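Local structure of peptidoglycan D,D-transpeptidase FtsI (Yersinia pestis, 6SYN) at residues E138-R143 / L336-E341; V259-Q264 / V322-R327; F328-A333 / L366-L371; L371-V376 / A472-I477; V385-S390 / P396-E401. The protein probably cross-links peptidoglycan peptides as a periplasmic class B penicillin-binding protein, and binds a beta-lactam-derived ligand in its transpeptidase active site. One frame throughout, in Å; residues are numbered along the deposited sequence.

Interaction 1: E138-R143 / L336-E341; sequences EKSFDR and LGLVGE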
# COMPACT_ATOMS: atom_id res chain seq x y z
N GLU A 138 13.29 -8.00 5.00
CA GLU A 138 14.37 -8.33 5.98
C GLU A 138 14.05 -9.69 6.61
O GLU A 138 14.95 -10.55 6.63
CB GLU A 138 14.52 -7.19 6.99
CG GLU A 138 15.89 -7.13 7.65
CD GLU A 138 17.01 -6.56 6.80
OE1 GLU A 138 17.61 -7.34 6.04
OE2 GLU A 138 17.30 -5.36 6.92
N LYS A 139 12.81 -9.91 7.06
CA LYS A 139 12.35 -11.25 7.54
C LYS A 139 12.21 -12.19 6.34
O LYS A 139 12.87 -13.25 6.34
CB LYS A 139 11.02 -11.19 8.29
CG LYS A 139 10.32 -12.54 8.38
CD LYS A 139 9.62 -12.83 9.70
CE LYS A 139 9.83 -14.26 10.16
NZ LYS A 139 9.02 -14.59 11.36
N SER A 140 11.39 -11.81 5.37
CA SER A 140 10.92 -12.63 4.21
C SER A 140 12.09 -13.35 3.52
O SER A 140 11.88 -14.48 3.05
CB SER A 140 10.17 -11.76 3.24
OG SER A 140 9.61 -12.53 2.19
N PHE A 141 13.26 -12.71 3.44
CA PHE A 141 14.49 -13.24 2.79
C PHE A 141 15.62 -13.41 3.82
O PHE A 141 16.79 -13.39 3.40
CB PHE A 141 14.93 -12.30 1.67
CG PHE A 141 14.11 -12.38 0.41
CD1 PHE A 141 14.44 -13.30 -0.58
CD2 PHE A 141 13.03 -11.55 0.20
CE1 PHE A 141 13.69 -13.38 -1.75
CE2 PHE A 141 12.28 -11.63 -0.96
CZ PHE A 141 12.61 -12.54 -1.94
N ASP A 142 15.29 -13.58 5.11
CA ASP A 142 16.29 -13.48 6.21
C ASP A 142 17.44 -14.47 5.97
O ASP A 142 18.60 -14.04 6.07
CB ASP A 142 15.69 -13.72 7.60
CG ASP A 142 16.67 -13.47 8.73
OD1 ASP A 142 17.24 -12.36 8.78
OD2 ASP A 142 16.88 -14.39 9.55
N ARG A 143 17.11 -15.73 5.66
CA ARG A 143 18.08 -16.85 5.50
C ARG A 143 19.01 -16.53 4.33
O ARG A 143 20.25 -16.57 4.52
CB ARG A 143 17.30 -18.16 5.32
CG ARG A 143 18.17 -19.39 5.09
CD ARG A 143 18.57 -20.10 6.37
NE ARG A 143 19.47 -21.21 6.05
CZ ARG A 143 20.77 -21.09 5.77
NH1 ARG A 143 21.36 -19.90 5.78
NH2 ARG A 143 21.48 -22.17 5.49
N LEU A 336 3.76 -12.97 -2.57
CA LEU A 336 5.03 -12.19 -2.53
C LEU A 336 5.94 -12.68 -1.40
O LEU A 336 7.10 -12.24 -1.38
CB LEU A 336 4.72 -10.70 -2.36
CG LEU A 336 4.21 -10.01 -3.63
CD1 LEU A 336 3.97 -8.54 -3.36
CD2 LEU A 336 5.19 -10.20 -4.78
N GLY A 337 5.44 -13.55 -0.52
CA GLY A 337 6.23 -14.20 0.55
C GLY A 337 6.41 -13.30 1.76
O GLY A 337 7.19 -13.68 2.66
N LEU A 338 5.71 -12.17 1.81
CA LEU A 338 5.83 -11.17 2.91
C LEU A 338 4.97 -11.63 4.09
O LEU A 338 4.00 -12.38 3.85
CB LEU A 338 5.40 -9.80 2.39
CG LEU A 338 6.28 -9.22 1.29
CD1 LEU A 338 5.66 -7.94 0.72
CD2 LEU A 338 7.69 -8.96 1.79
N VAL A 339 5.33 -11.20 5.30
CA VAL A 339 4.72 -11.69 6.58
C VAL A 339 3.38 -10.99 6.79
O VAL A 339 3.33 -9.75 6.68
CB VAL A 339 5.65 -11.50 7.79
CG1 VAL A 339 6.13 -10.07 7.94
CG2 VAL A 339 4.99 -11.98 9.07
N GLY A 340 2.34 -11.78 7.10
CA GLY A 340 0.94 -11.32 7.28
C GLY A 340 0.23 -11.08 5.96
O GLY A 340 -0.88 -10.51 5.98
N GLU A 341 0.81 -11.51 4.83
CA GLU A 341 0.24 -11.27 3.48
C GLU A 341 -1.08 -12.03 3.35
O GLU A 341 -1.05 -13.27 3.33
CB GLU A 341 1.23 -11.71 2.40
CG GLU A 341 0.75 -11.38 0.99
CD GLU A 341 1.81 -11.56 -0.08
OE1 GLU A 341 1.45 -11.54 -1.27
OE2 GLU A 341 2.99 -11.72 0.29
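Ser140 OG donates a hydrogen bond to Gly337 O at 2.7 Å. It is the one hydrogen bond between 138-143 and 336-341. The torsion chi1 of Ser140 (-175°) carries OG anti to N, out from the last turn of helix 136-140. The hydroxyl comes down on the carbonyl from above its plane, 72° out of it, and does not use a lone-pair direction.

The apolar part is small. Leu338 directs its CB away from the helix, but branch CD2 of Leu338 swings back to meet Ser140 CB at 4.0 Å. Leu338 also packs on Ile244.

Polar bonds inside 336-341 brace the loop that carries the acceptor. Glu341 reaches across its own loop with an extended side chain. Glu341 OE1 takes Leu336 N at 3.0 Å on its syn side, and Glu341 OE2 takes Leu338 N at 3.1 Å. Thr334 OG1 also bonds Glu341 OE1. The weak backbone bond from Glu341 N to Leu338 O closes a type II beta turn.

The arrangement is consistent with a contact between the N-terminal region, of the dimerisation family, and the transpeptidase region. A serine in the last turn of a helix bonds the carbonyl just ahead of a type II beta turn.

Interaction 2: V259-Q264 / V322-R327; sequences VMTALQ and VDTYSR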
# COMPACT_ATOMS: atom_id res chain seq x y z
N VAL A 259 -19.04 -3.48 -15.89
CA VAL A 259 -19.25 -3.00 -17.29
C VAL A 259 -18.66 -4.04 -18.25
O VAL A 259 -19.34 -4.35 -19.24
CB VAL A 259 -18.64 -1.60 -17.50
CG1 VAL A 259 -18.60 -1.20 -18.96
CG2 VAL A 259 -19.39 -0.56 -16.69
N MET A 260 -17.48 -4.57 -17.95
CA MET A 260 -16.79 -5.58 -18.80
C MET A 260 -17.67 -6.84 -18.91
O MET A 260 -17.93 -7.27 -20.05
CB MET A 260 -15.42 -5.95 -18.22
CG MET A 260 -14.36 -4.89 -18.48
SD MET A 260 -12.86 -5.10 -17.50
CE MET A 260 -11.96 -3.62 -17.96
N THR A 261 -18.13 -7.38 -17.79
CA THR A 261 -18.97 -8.61 -17.73
C THR A 261 -20.23 -8.40 -18.59
O THR A 261 -20.52 -9.26 -19.43
CB THR A 261 -19.31 -8.98 -16.28
OG1 THR A 261 -18.10 -8.98 -15.54
CG2 THR A 261 -19.97 -10.33 -16.16
N ALA A 262 -20.93 -7.28 -18.38
CA ALA A 262 -22.23 -6.96 -19.02
C ALA A 262 -22.06 -6.86 -20.54
O ALA A 262 -22.96 -7.32 -21.27
CB ALA A 262 -22.80 -5.70 -18.43
N LEU A 263 -20.95 -6.27 -21.00
CA LEU A 263 -20.61 -6.19 -22.45
C LEU A 263 -20.44 -7.61 -23.01
O LEU A 263 -21.11 -7.92 -24.02
CB LEU A 263 -19.34 -5.35 -22.63
CG LEU A 263 -19.50 -3.85 -22.38
CD1 LEU A 263 -18.15 -3.14 -22.37
CD2 LEU A 263 -20.40 -3.22 -23.42
N GLN A 264 -19.63 -8.46 -22.37
CA GLN A 264 -19.36 -9.86 -22.81
C GLN A 264 -20.65 -10.67 -22.84
O GLN A 264 -20.83 -11.45 -23.79
CB GLN A 264 -18.36 -10.56 -21.90
CG GLN A 264 -18.05 -11.98 -22.34
CD GLN A 264 -16.64 -12.39 -21.97
OE1 GLN A 264 -15.72 -12.29 -22.78
NE2 GLN A 264 -16.47 -12.84 -20.74
N VAL A 322 -18.88 -12.87 -9.92
CA VAL A 322 -18.05 -13.75 -9.03
C VAL A 322 -16.92 -14.35 -9.88
O VAL A 322 -15.80 -14.43 -9.38
CB VAL A 322 -18.88 -14.83 -8.32
CG1 VAL A 322 -18.01 -15.76 -7.49
CG2 VAL A 322 -19.95 -14.20 -7.44
N ASP A 323 -17.21 -14.73 -11.13
CA ASP A 323 -16.18 -15.27 -12.06
C ASP A 323 -15.21 -14.15 -12.49
O ASP A 323 -14.00 -14.41 -12.49
CB ASP A 323 -16.82 -15.93 -13.29
CG ASP A 323 -15.88 -16.93 -13.93
OD1 ASP A 323 -15.65 -17.99 -13.30
OD2 ASP A 323 -15.37 -16.64 -15.04
N THR A 324 -15.71 -12.97 -12.84
CA THR A 324 -14.86 -11.86 -13.37
C THR A 324 -13.94 -11.32 -12.27
O THR A 324 -12.76 -11.09 -12.57
CB THR A 324 -15.69 -10.75 -14.01
OG1 THR A 324 -16.44 -11.31 -15.09
CG2 THR A 324 -14.82 -9.62 -14.52
N TYR A 325 -14.44 -11.11 -11.05
CA TYR A 325 -13.62 -10.58 -9.93
C TYR A 325 -12.53 -11.60 -9.59
O TYR A 325 -11.38 -11.17 -9.34
CB TYR A 325 -14.46 -10.28 -8.68
CG TYR A 325 -15.46 -9.16 -8.79
CD1 TYR A 325 -15.80 -8.57 -10.00
CD2 TYR A 325 -16.13 -8.73 -7.66
CE1 TYR A 325 -16.75 -7.57 -10.07
CE2 TYR A 325 -17.08 -7.73 -7.71
CZ TYR A 325 -17.40 -7.15 -8.92
OH TYR A 325 -18.34 -6.16 -8.96
N SER A 326 -12.88 -12.89 -9.58
CA SER A 326 -11.95 -14.05 -9.46
C SER A 326 -10.91 -13.99 -10.58
O SER A 326 -9.72 -14.00 -10.28
CB SER A 326 -12.68 -15.37 -9.48
OG SER A 326 -13.20 -15.69 -8.20
N ARG A 327 -11.37 -13.94 -11.84
CA ARG A 327 -10.51 -13.85 -13.04
C ARG A 327 -9.49 -12.71 -12.88
O ARG A 327 -8.34 -12.89 -13.31
CB ARG A 327 -11.34 -13.66 -14.32
CG ARG A 327 -11.90 -14.95 -14.90
CD ARG A 327 -12.69 -14.74 -16.18
NE ARG A 327 -11.97 -15.23 -17.35
CZ ARG A 327 -11.81 -16.52 -17.68
NH1 ARG A 327 -11.13 -16.85 -18.76
NH2 ARG A 327 -12.33 -17.47 -16.91
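Thr261 and Thr324 face each other between helices 255-264 and 319-327, with their CA atoms 6.8 Å apart. Their side chains run alongside one another, pointing opposite ways, and the hydroxyls meet where they overlap. Thr261 OG1 lies 2.9 Å from Thr324 OG1.

Both residues have the same first torsion, near -60°. In each, OG1 stands beside the backbone N and anti to the carbonyl carbon, while CG2 is anti to N. This places the methyl of each residue next to the hydroxyl of the other. Thr324 CG2 is 3.5 Å from Thr261 OG1, and Thr261 CG2 is 3.8 Å from Thr324 OG1. The same torsion turns each hydroxyl back toward the preceding turn of its own helix. Thr261 OG1 is hydrogen-bonded to Met257 O, and Thr324 OG1 has a weak bond to Ala320 O.

The next residue, Tyr325, stacks its ring with Phe360 and bonds Phe360 O through OH. Within helix 319-327, Ser326 OG donates to Val322 O at 3.1 Å.

Helix 255-264 begins with Lys255, which lines the ligand pocket with Ser252, consistent with an SxxK motif. The threonine pair thus ties the pocket helix to its neighbour. It sets two buried hydroxyls close together, and carbonyls of their own helices serve them as well: Met257 O for Thr261, and weakly Ala320 O for Thr324.

Interaction 3: F328-A333 / L366-L371; sequences FGFGKA and LMVTPL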
# COMPACT_ATOMS: atom_id res chain seq x y z
N PHE A 328 -9.90 -11.59 -12.26
CA PHE A 328 -9.05 -10.39 -12.06
C PHE A 328 -8.20 -10.54 -10.80
O PHE A 328 -7.29 -9.71 -10.60
CB PHE A 328 -9.91 -9.12 -12.04
CG PHE A 328 -10.05 -8.47 -13.40
CD1 PHE A 328 -11.09 -8.82 -14.25
CD2 PHE A 328 -9.12 -7.55 -13.84
CE1 PHE A 328 -11.21 -8.23 -15.50
CE2 PHE A 328 -9.24 -6.96 -15.10
CZ PHE A 328 -10.29 -7.30 -15.92
N GLY A 329 -8.48 -11.55 -9.98
CA GLY A 329 -7.59 -12.01 -8.90
C GLY A 329 -8.08 -11.67 -7.50
O GLY A 329 -7.30 -11.84 -6.56
N PHE A 330 -9.32 -11.20 -7.35
CA PHE A 330 -9.98 -11.10 -6.01
C PHE A 330 -10.12 -12.52 -5.46
O PHE A 330 -10.36 -13.47 -6.25
CB PHE A 330 -11.29 -10.31 -6.09
CG PHE A 330 -11.17 -8.80 -6.09
CD1 PHE A 330 -9.95 -8.17 -5.85
CD2 PHE A 330 -12.28 -8.01 -6.30
CE1 PHE A 330 -9.86 -6.78 -5.85
CE2 PHE A 330 -12.19 -6.62 -6.29
CZ PHE A 330 -10.98 -6.01 -6.06
N GLY A 331 -9.91 -12.68 -4.14
CA GLY A 331 -10.00 -13.96 -3.42
C GLY A 331 -8.80 -14.86 -3.67
O GLY A 331 -8.88 -16.06 -3.38
N LYS A 332 -7.69 -14.31 -4.17
CA LYS A 332 -6.51 -15.10 -4.60
C LYS A 332 -5.25 -14.51 -3.98
O LYS A 332 -5.10 -13.27 -3.99
CB LYS A 332 -6.40 -15.10 -6.12
CG LYS A 332 -7.40 -15.98 -6.86
CD LYS A 332 -7.28 -15.83 -8.35
CE LYS A 332 -8.34 -16.59 -9.12
NZ LYS A 332 -8.19 -16.40 -10.58
N ALA A 333 -4.35 -15.37 -3.50
CA ALA A 333 -3.06 -14.98 -2.89
C ALA A 333 -2.27 -14.16 -3.92
O ALA A 333 -2.42 -14.40 -5.12
CB ALA A 333 -2.30 -16.20 -2.43
N LEU A 366 -17.20 -8.36 -0.20
CA LEU A 366 -15.85 -8.95 -0.35
C LEU A 366 -14.82 -7.99 0.24
O LEU A 366 -15.07 -6.77 0.25
CB LEU A 366 -15.54 -9.25 -1.83
CG LEU A 366 -15.25 -8.05 -2.74
CD1 LEU A 366 -14.87 -8.54 -4.14
CD2 LEU A 366 -16.43 -7.09 -2.83
N MET A 367 -13.69 -8.52 0.69
CA MET A 367 -12.60 -7.74 1.31
C MET A 367 -11.28 -8.09 0.62
O MET A 367 -11.00 -9.29 0.45
CB MET A 367 -12.55 -8.02 2.82
CG MET A 367 -13.90 -7.78 3.48
SD MET A 367 -13.78 -7.33 5.23
CE MET A 367 -14.98 -6.00 5.31
N VAL A 368 -10.54 -7.07 0.20
CA VAL A 368 -9.37 -7.18 -0.72
C VAL A 368 -8.24 -6.33 -0.13
O VAL A 368 -8.56 -5.31 0.52
CB VAL A 368 -9.74 -6.73 -2.14
CG1 VAL A 368 -11.03 -7.39 -2.62
CG2 VAL A 368 -9.84 -5.22 -2.25
N THR A 369 -6.98 -6.72 -0.34
CA THR A 369 -5.80 -5.89 0.02
C THR A 369 -5.66 -4.80 -1.04
O THR A 369 -6.13 -4.97 -2.16
CB THR A 369 -4.52 -6.72 0.19
OG1 THR A 369 -4.15 -7.26 -1.08
CG2 THR A 369 -4.66 -7.83 1.20
N PRO A 370 -5.10 -3.63 -0.69
CA PRO A 370 -4.69 -2.64 -1.69
C PRO A 370 -3.84 -3.25 -2.82
O PRO A 370 -4.07 -2.91 -3.97
CB PRO A 370 -3.89 -1.64 -0.85
CG PRO A 370 -4.61 -1.66 0.48
CD PRO A 370 -4.94 -3.13 0.69
N LEU A 371 -2.91 -4.15 -2.49
CA LEU A 371 -2.06 -4.86 -3.47
C LEU A 371 -2.94 -5.67 -4.44
O LEU A 371 -2.63 -5.67 -5.66
CB LEU A 371 -1.06 -5.77 -2.74
CG LEU A 371 -0.14 -6.59 -3.66
CD1 LEU A 371 0.64 -5.68 -4.60
CD2 LEU A 371 0.80 -7.47 -2.86
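Phe330 and Val368 have CA atoms 6.6 Å apart, the first in a type II beta turn from Gly329 to Lys332, the second in extended chain running up to helix 370-381. The Phe330 ring fills the gap between these backbones. Val368 CG1 sits over the centre of one ring face, 3.5 Å from the centroid of Phe330 and 11° off the normal, a CH-pi contact. The first torsion of Val368 (-49°) places CG1 beside N and leaves Val368 CG2 to reach only the CE1-CZ side of the ring, at 3.9 Å from Phe330 CE1. The Leu366 side chain crosses that of Phe330 at about a right angle. Leu366 CD1 meets Phe330 CD2 at 3.4 Å.

Both stretches of chain adjoin helix ends of the penicillin-binding transpeptidase domain. Helix 319-327 stops in a Schellman motif at Gly329. Thr369 is the N-cap of helix 370-381, and its OG1 accepts from Gln372 N.

Met257 and Val376 also touch Phe330, and Tyr325 packs on both Phe330 and Leu366. The extended Lys332 bonds Ser326 O through NZ. Pocket residue Tyr364 lies two positions before Leu366, whose side chain is about 11 Å from the bound ligand.

Interaction 4: L371-V376 / A472-I477; sequences LQLARV and ALVVVI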
# COMPACT_ATOMS: atom_id res chain seq x y z
N LEU A 371 -2.91 -4.15 -2.49
CA LEU A 371 -2.06 -4.86 -3.47
C LEU A 371 -2.94 -5.67 -4.44
O LEU A 371 -2.63 -5.67 -5.66
CB LEU A 371 -1.06 -5.77 -2.74
CG LEU A 371 -0.14 -6.59 -3.66
CD1 LEU A 371 0.64 -5.68 -4.60
CD2 LEU A 371 0.80 -7.47 -2.86
N GLN A 372 -3.99 -6.32 -3.92
CA GLN A 372 -4.93 -7.13 -4.74
C GLN A 372 -5.63 -6.21 -5.75
O GLN A 372 -5.78 -6.62 -6.92
CB GLN A 372 -5.94 -7.86 -3.85
CG GLN A 372 -5.45 -9.22 -3.39
CD GLN A 372 -6.53 -9.96 -2.64
OE1 GLN A 372 -7.23 -9.39 -1.82
NE2 GLN A 372 -6.66 -11.25 -2.93
N LEU A 373 -6.00 -5.00 -5.31
CA LEU A 373 -6.70 -3.98 -6.13
C LEU A 373 -5.76 -3.44 -7.22
O LEU A 373 -6.24 -3.16 -8.33
CB LEU A 373 -7.21 -2.87 -5.21
CG LEU A 373 -8.08 -1.80 -5.88
CD1 LEU A 373 -9.31 -2.42 -6.53
CD2 LEU A 373 -8.50 -0.73 -4.88
N ALA A 374 -4.47 -3.29 -6.90
CA ALA A 374 -3.43 -2.81 -7.84
C ALA A 374 -3.29 -3.81 -8.99
O ALA A 374 -3.17 -3.38 -10.14
CB ALA A 374 -2.12 -2.62 -7.12
N ARG A 375 -3.34 -5.11 -8.67
CA ARG A 375 -3.22 -6.20 -9.67
C ARG A 375 -4.46 -6.19 -10.58
O ARG A 375 -4.28 -6.43 -11.79
CB ARG A 375 -3.02 -7.55 -8.98
CG ARG A 375 -2.63 -8.66 -9.94
CD ARG A 375 -2.59 -10.03 -9.30
NE ARG A 375 -3.72 -10.26 -8.42
CZ ARG A 375 -3.74 -11.12 -7.41
NH1 ARG A 375 -2.68 -11.86 -7.14
NH2 ARG A 375 -4.83 -11.23 -6.67
N VAL A 376 -5.66 -5.93 -10.05
CA VAL A 376 -6.89 -5.77 -10.88
C VAL A 376 -6.60 -4.70 -11.95
O VAL A 376 -6.80 -4.97 -13.14
CB VAL A 376 -8.13 -5.43 -10.03
CG1 VAL A 376 -9.30 -4.97 -10.89
CG2 VAL A 376 -8.55 -6.60 -9.16
N ALA A 472 -0.12 0.80 -13.44
CA ALA A 472 -1.32 0.73 -12.59
C ALA A 472 -0.96 1.39 -11.25
O ALA A 472 0.14 1.12 -10.73
CB ALA A 472 -1.77 -0.70 -12.43
N LEU A 473 -1.85 2.25 -10.75
CA LEU A 473 -1.72 2.90 -9.42
C LEU A 473 -3.04 2.78 -8.67
O LEU A 473 -4.09 3.03 -9.29
CB LEU A 473 -1.32 4.37 -9.60
CG LEU A 473 -1.23 5.20 -8.32
CD1 LEU A 473 -0.26 4.58 -7.32
CD2 LEU A 473 -0.80 6.63 -8.65
N VAL A 474 -2.97 2.37 -7.40
CA VAL A 474 -4.08 2.44 -6.41
C VAL A 474 -3.65 3.40 -5.29
O VAL A 474 -2.47 3.37 -4.88
CB VAL A 474 -4.46 1.05 -5.85
CG1 VAL A 474 -5.42 1.15 -4.67
CG2 VAL A 474 -5.03 0.14 -6.93
N VAL A 475 -4.60 4.23 -4.84
CA VAL A 475 -4.49 5.12 -3.65
C VAL A 475 -5.80 4.97 -2.86
O VAL A 475 -6.88 5.20 -3.45
CB VAL A 475 -4.22 6.57 -4.08
CG1 VAL A 475 -4.10 7.53 -2.90
CG2 VAL A 475 -2.98 6.67 -4.96
N VAL A 476 -5.70 4.54 -1.59
CA VAL A 476 -6.82 4.47 -0.61
C VAL A 476 -6.42 5.28 0.63
O VAL A 476 -5.35 5.00 1.19
CB VAL A 476 -7.19 3.01 -0.25
CG1 VAL A 476 -6.01 2.22 0.32
CG2 VAL A 476 -8.38 2.93 0.70
N ILE A 477 -7.22 6.29 0.99
CA ILE A 477 -7.12 7.02 2.29
C ILE A 477 -8.19 6.43 3.21
O ILE A 477 -9.39 6.53 2.88
CB ILE A 477 -7.31 8.55 2.14
CG1 ILE A 477 -6.38 9.16 1.09
CG2 ILE A 477 -7.16 9.24 3.49
CD1 ILE A 477 -4.91 9.11 1.43
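Leu373 has CG anti to its N (chi1 -174°), and this carries Leu373 CD2 out from helix 371-376 to Val474 CG1, at 3.6 Å. Val474 also has CG1 anti to N (chi1 170°), which leaves CG2 beside N and directed at the helix backbone. The two branches of Val474 therefore do different jobs. CG1 meets the leucine tip. Val474 CG2 lodges against the helix itself, 3.5 Å from Ala374 N and 4.0 Å from Ala374 CB. Leu373 CG closes on Val474 CG2 as well, at 3.8 Å. The side chains of Leu373 and Val474 cross at about a right angle.

The small size of Ala374 lets helix and strand come close. Their CA atoms are 5.5 Å apart at Ala374 and Val474, and the segment axes approach to 7.4 Å. The N-to-C directions differ by 144°, so the helix runs roughly against the strand. Two residues earlier on the strand, Ala472 CB rests 3.8 Å from Ala374 O.

Strand 471-478 is the middle one of the five-stranded antiparallel sheet of the transpeptidase fold. Ala374 also touches Val208 and Val210 on one neighbouring strand, and Leu373 touches Tyr459 on the other. Leu473 and Val475 point to the other face, where helix 492-505 packs.

The polar side chains Gln372 and Arg375 lead elsewhere, to Lys332 O and Ala333 O. Helix and sheet are joined here by van der Waals packing, without a hydrogen bond across the two segments. Val474 is set against Leu373 and Ala374, and Ala472 CB lies by Ala374 O.

Interaction 5: V385-S390 / P396-E401; sequences VYRPLS and PPVAGE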
# COMPACT_ATOMS: atom_id res chain seq x y z
N VAL A 385 -4.73 -9.06 -19.43
CA VAL A 385 -3.65 -10.07 -19.22
C VAL A 385 -3.27 -10.09 -17.73
O VAL A 385 -2.53 -9.19 -17.30
CB VAL A 385 -2.44 -9.80 -20.14
CG1 VAL A 385 -1.25 -10.70 -19.82
CG2 VAL A 385 -2.84 -9.93 -21.60
N TYR A 386 -3.80 -11.07 -16.99
CA TYR A 386 -3.53 -11.29 -15.55
C TYR A 386 -2.10 -11.83 -15.38
O TYR A 386 -1.86 -13.00 -15.73
CB TYR A 386 -4.57 -12.26 -14.96
CG TYR A 386 -4.41 -12.55 -13.49
CD1 TYR A 386 -4.91 -11.68 -12.53
CD2 TYR A 386 -3.80 -13.71 -13.06
CE1 TYR A 386 -4.78 -11.96 -11.18
CE2 TYR A 386 -3.66 -14.00 -11.71
CZ TYR A 386 -4.15 -13.12 -10.76
OH TYR A 386 -4.02 -13.39 -9.43
N ARG A 387 -1.20 -10.99 -14.87
CA ARG A 387 0.24 -11.32 -14.64
C ARG A 387 0.49 -11.47 -13.14
O ARG A 387 -0.15 -10.80 -12.33
CB ARG A 387 1.14 -10.25 -15.27
CG ARG A 387 1.75 -10.69 -16.59
CD ARG A 387 2.73 -9.70 -17.20
NE ARG A 387 2.00 -8.67 -17.93
CZ ARG A 387 1.73 -8.69 -19.23
NH1 ARG A 387 1.04 -7.69 -19.76
NH2 ARG A 387 2.14 -9.68 -20.00
N PRO A 388 1.39 -12.38 -12.72
CA PRO A 388 1.82 -12.46 -11.33
C PRO A 388 2.67 -11.27 -10.86
O PRO A 388 3.45 -10.74 -11.63
CB PRO A 388 2.67 -13.74 -11.24
CG PRO A 388 3.01 -14.11 -12.68
CD PRO A 388 1.96 -13.45 -13.55
N LEU A 389 2.52 -10.92 -9.58
CA LEU A 389 3.28 -9.86 -8.87
C LEU A 389 4.67 -10.37 -8.49
O LEU A 389 4.83 -11.59 -8.40
CB LEU A 389 2.48 -9.46 -7.63
CG LEU A 389 1.11 -8.85 -7.89
CD1 LEU A 389 0.19 -9.03 -6.68
CD2 LEU A 389 1.24 -7.37 -8.24
N SER A 390 5.64 -9.46 -8.28
CA SER A 390 6.93 -9.75 -7.60
C SER A 390 7.51 -8.47 -6.96
O SER A 390 7.22 -7.38 -7.50
CB SER A 390 7.92 -10.42 -8.53
OG SER A 390 8.31 -9.56 -9.59
N PRO A 396 12.36 -9.34 -18.26
CA PRO A 396 11.20 -9.40 -19.15
C PRO A 396 11.55 -10.22 -20.40
O PRO A 396 12.73 -10.48 -20.64
CB PRO A 396 10.90 -7.94 -19.51
CG PRO A 396 11.93 -7.10 -18.76
CD PRO A 396 13.04 -8.05 -18.34
N PRO A 397 10.57 -10.67 -21.22
CA PRO A 397 9.14 -10.59 -20.90
C PRO A 397 8.64 -11.52 -19.77
O PRO A 397 9.34 -12.44 -19.41
CB PRO A 397 8.44 -11.04 -22.19
CG PRO A 397 9.48 -11.85 -22.93
CD PRO A 397 10.81 -11.21 -22.56
N VAL A 398 7.43 -11.24 -19.28
CA VAL A 398 6.71 -12.05 -18.25
C VAL A 398 5.43 -12.58 -18.89
O VAL A 398 4.61 -11.76 -19.33
CB VAL A 398 6.41 -11.23 -16.99
CG1 VAL A 398 5.79 -12.08 -15.89
CG2 VAL A 398 7.64 -10.50 -16.46
N ALA A 399 5.28 -13.91 -18.94
CA ALA A 399 4.05 -14.60 -19.39
C ALA A 399 2.88 -14.14 -18.50
O ALA A 399 3.11 -13.85 -17.31
CB ALA A 399 4.22 -16.09 -19.34
N GLY A 400 1.68 -14.05 -19.09
CA GLY A 400 0.42 -13.80 -18.37
C GLY A 400 -0.68 -14.69 -18.90
O GLY A 400 -0.49 -15.30 -19.97
N GLU A 401 -1.79 -14.78 -18.16
CA GLU A 401 -3.03 -15.49 -18.58
C GLU A 401 -4.02 -14.44 -19.08
O GLU A 401 -4.29 -13.48 -18.35
CB GLU A 401 -3.59 -16.30 -17.40
CG GLU A 401 -4.60 -17.36 -17.82
CD GLU A 401 -5.29 -18.08 -16.66
OE1 GLU A 401 -4.98 -17.77 -15.49
OE2 GLU A 401 -6.13 -18.96 -16.94
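Tyr386 and Glu401 form an antiparallel hydrogen-bonded pair, the bridge of a small two-stranded sheet made by 385-386 and 401-402. Both of its backbone bonds are present. Tyr386 N gives to Glu401 O at 2.8 Å, somewhat bent at 136°. Glu401 N gives to Tyr386 O at 3.0 Å and is straighter, at 165°. Glu401 O also receives a CA-H contact from Val385 CA at 3.6 Å.

Beyond the bridge a side chain takes over. Arg387 bends at chi3 (-83°) and brings NH2 to Val398 O at 3.3 Å, with the donor lying almost in line with the carbonyl bond. The other guanidinium nitrogens are occupied elsewhere, NH1 by a weak bond to Val212 O. Val385 O is taken by Ser382 OG, and Ser390 OG by Thr392 O.

Gly400 lies between these polar groups. Val385 CG1 touches Gly400 CA at 3.8 Å. The Tyr386 side chain leads off toward helix 370-381, onto Arg375 and Thr379. The contact is at the protein surface. The aliphatic part of Arg387 lies along the backbone that its NH2 bonds, with Arg387 CG 3.5 Å from Ala399 O and Arg387 CD 4.0 Å from Val398 CB.

Helix 370-381 connects most of the set. Interactions 3 and 4 share Leu371, and Lys332 O meets Gln372 NE2 at 2.8 Å, a probable hydrogen bond. Leu371 CD2 also reaches interaction 1 through Leu336 CD1, at 3.4 Å. Interaction 2 runs into interaction 3 along the chain, where Tyr325 O and Phe330 N are 2.9 Å apart. Interaction 5 follows the helix and packs back on it, Leu389 CD1 lying 3.9 Å from Leu371 CG. Interactions 1 and 2 are far apart, about 33 Å between centres. Leu366 of interaction 3 and Leu373 of interaction 4 each have side chains about 11 Å from the bound ligand.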